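Local coordinates for protein CytC3 (Streptomyces, PDB 3GJA) that probably chlorinates an unactivated carbon of its substrate as a nonheme iron halogenase with a cupin-type beta barrel, at residues Leu76-Ile81 / Tyr310-Arg315. Residues are numbered along the deposited sequence; the frame is centred on the assembly and turned at random.
Sequences LLAEHI and YEFVPR
Glu79 OE2 is the best-held polar atom here, gripped by two salt bridges, to Arg83 NH2 and Arg40 NH2, so the carboxylate is probably kept ionised. Its chain runs out fully extended, CG anti to the backbone N, and carries the charge away from 310-315. What it leaves at the interface is its root: Glu79 CB lies 3.6 Å from Tyr310 OH, and Glu79 CA 3.5 Å from that oxygen.

No hydrogen bond crosses between the segments; the contact is largely apolar, and Ala78 is its hub. The methyl sits over one face of the Tyr310 ring, CB 3.8 Å from the ring centroid and 16° off the normal, a CH-pi contact. Tyr310 reaches this place with CG anti to its backbone N (chi1 -178°), which sends the ring obliquely across the helix, its CG end at Ala78 and hydroxyl at Glu79. Phe312 closes on the same methyl, Ala78 CB to Phe312 CE1 3.7 Å, while Ala78 O meets the Phe312 ring at its edge. One face of Phe312 takes Tyr310 CD1. Farther along, Ile81 CD1 touches Phe312 CE1 at 4.0 Å, the two side chains crossing at about a right angle; both also pack on Val289.

This is aromatic packing of a C-terminal loop against helix 75-82, whose His80 hydrogen-bonds Thr151 and packs on Phe256 of the main sheet, consistent with a place outside the PhyH cupin barrel.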
loop_
_atom_site.group_PDB
_atom_site.type_symbol
_atom_site.label_atom_id
_atom_site.label_comp_id
_atom_site.label_asym_id
_atom_site.label_seq_id
_atom_site.Cartn_x
_atom_site.Cartn_y
_atom_site.Cartn_z
ATOM N N LEU A 76 6.603 -11.526 8.874
ATOM C CA LEU A 76 7.414 -10.920 7.817
ATOM C C LEU A 76 6.695 -9.747 7.131
ATOM O O LEU A 76 7.327 -8.830 6.604
ATOM C CB LEU A 76 7.793 -11.992 6.793
ATOM C CG LEU A 76 9.256 -12.446 6.672
ATOM C CD1 LEU A 76 10.044 -12.160 7.934
ATOM C CD2 LEU A 76 9.274 -13.928 6.342
ATOM N N LEU A 77 5.369 -9.781 7.141
ATOM C CA LEU A 77 4.584 -8.712 6.543
ATOM C C LEU A 77 4.422 -7.597 7.569
ATOM O O LEU A 77 4.373 -6.417 7.215
ATOM C CB LEU A 77 3.221 -9.242 6.091
ATOM C CG LEU A 77 2.981 -9.438 4.589
ATOM C CD1 LEU A 77 4.273 -9.805 3.863
ATOM C CD2 LEU A 77 1.907 -10.499 4.393
ATOM N N ALA A 78 4.353 -7.974 8.844
ATOM C CA ALA A 78 4.234 -6.989 9.919
ATOM C C ALA A 78 5.506 -6.146 9.893
ATOM O O ALA A 78 5.465 -4.921 10.025
ATOM C CB ALA A 78 4.091 -7.684 11.274
ATOM N N GLU A 79 6.637 -6.813 9.704
ATOM C CA GLU A 79 7.917 -6.128 9.652
ATOM C C GLU A 79 8.045 -5.284 8.385
ATOM O O GLU A 79 8.572 -4.171 8.421
ATOM C CB GLU A 79 9.060 -7.140 9.693
ATOM C CG GLU A 79 10.426 -6.491 9.626
ATOM C CD GLU A 79 11.537 -7.488 9.419
ATOM O OE1 GLU A 79 11.261 -8.703 9.466
ATOM O OE2 GLU A 79 12.688 -7.056 9.211
ATOM N N HIS A 80 7.564 -5.817 7.263
ATOM C CA HIS A 80 7.648 -5.098 5.996
ATOM C C HIS A 80 7.044 -3.700 6.079
ATOM O O HIS A 80 7.678 -2.730 5.682
ATOM C CB HIS A 80 6.953 -5.885 4.876
ATOM C CG HIS A 80 7.340 -5.438 3.498
ATOM N ND1 HIS A 80 8.451 -5.926 2.844
ATOM C CD2 HIS A 80 6.798 -4.508 2.675
ATOM C CE1 HIS A 80 8.579 -5.314 1.680
ATOM N NE2 HIS A 80 7.589 -4.447 1.553
ATOM N N ILE A 81 5.827 -3.584 6.605
ATOM C CA ILE A 81 5.191 -2.266 6.679
ATOM C C ILE A 81 5.854 -1.323 7.686
ATOM O O ILE A 81 5.657 -0.108 7.624
ATOM C CB ILE A 81 3.654 -2.385 6.968
ATOM C CG1 ILE A 81 3.395 -3.076 8.309
ATOM C CG2 ILE A 81 2.978 -3.176 5.853
ATOM C CD1 ILE A 81 3.198 -2.115 9.463
ATOM N N TYR A 310 3.249 -9.892 17.306
ATOM C CA TYR A 310 4.310 -9.039 16.796
ATOM C C TYR A 310 3.965 -7.626 17.258
ATOM O O TYR A 310 2.903 -7.093 16.936
ATOM C CB TYR A 310 4.390 -9.127 15.269
ATOM C CG TYR A 310 5.511 -8.302 14.675
ATOM C CD1 TYR A 310 5.416 -6.915 14.610
ATOM C CD2 TYR A 310 6.676 -8.911 14.191
ATOM C CE1 TYR A 310 6.449 -6.147 14.079
ATOM C CE2 TYR A 310 7.716 -8.149 13.659
ATOM C CZ TYR A 310 7.595 -6.770 13.609
ATOM O OH TYR A 310 8.617 -6.000 13.106
ATOM N N GLU A 311 4.866 -7.036 18.032
ATOM C CA GLU A 311 4.667 -5.706 18.584
ATOM C C GLU A 311 5.094 -4.612 17.625
ATOM O O GLU A 311 6.210 -4.634 17.114
ATOM C CB GLU A 311 5.457 -5.586 19.887
ATOM C CG GLU A 311 5.146 -4.363 20.716
ATOM C CD GLU A 311 3.694 -4.313 21.144
ATOM O OE1 GLU A 311 3.161 -5.361 21.580
ATOM O OE2 GLU A 311 3.091 -3.220 21.052
ATOM N N PHE A 312 4.203 -3.653 17.386
ATOM C CA PHE A 312 4.500 -2.532 16.497
ATOM C C PHE A 312 4.972 -1.358 17.343
ATOM O O PHE A 312 4.164 -0.676 17.977
ATOM C CB PHE A 312 3.255 -2.112 15.715
ATOM C CG PHE A 312 2.758 -3.148 14.748
ATOM C CD1 PHE A 312 3.501 -3.477 13.613
ATOM C CD2 PHE A 312 1.546 -3.794 14.968
ATOM C CE1 PHE A 312 3.041 -4.437 12.711
ATOM C CE2 PHE A 312 1.078 -4.754 14.074
ATOM C CZ PHE A 312 1.828 -5.077 12.941
ATOM N N VAL A 313 6.278 -1.119 17.355
ATOM C CA VAL A 313 6.827 -0.023 18.137
ATOM C C VAL A 313 7.169 1.134 17.212
ATOM O O VAL A 313 8.088 1.043 16.403
ATOM C CB VAL A 313 8.082 -0.481 18.925
ATOM C CG1 VAL A 313 8.527 0.610 19.889
ATOM C CG2 VAL A 313 7.765 -1.756 19.693
ATOM N N PRO A 314 6.428 2.245 17.322
ATOM C CA PRO A 314 6.658 3.421 16.480
ATOM C C PRO A 314 8.111 3.854 16.417
ATOM O O PRO A 314 8.772 4.002 17.440
ATOM C CB PRO A 314 5.762 4.481 17.116
ATOM C CG PRO A 314 4.632 3.676 17.657
ATOM C CD PRO A 314 5.331 2.489 18.276
ATOM N N ARG A 315 8.600 4.055 15.202
ATOM C CA ARG A 315 9.969 4.485 14.973
ATOM C C ARG A 315 10.098 5.997 15.182
ATOM O O ARG A 315 9.175 6.752 14.891
ATOM C CB ARG A 315 10.374 4.112 13.547
ATOM C CG ARG A 315 11.698 4.672 13.062
ATOM C CD ARG A 315 11.984 4.143 11.653
ATOM N NE ARG A 315 13.126 4.796 11.021
ATOM C CZ ARG A 315 14.397 4.494 11.257
ATOM N NH1 ARG A 315 14.711 3.536 12.120
ATOM N NH2 ARG A 315 15.357 5.159 10.628
#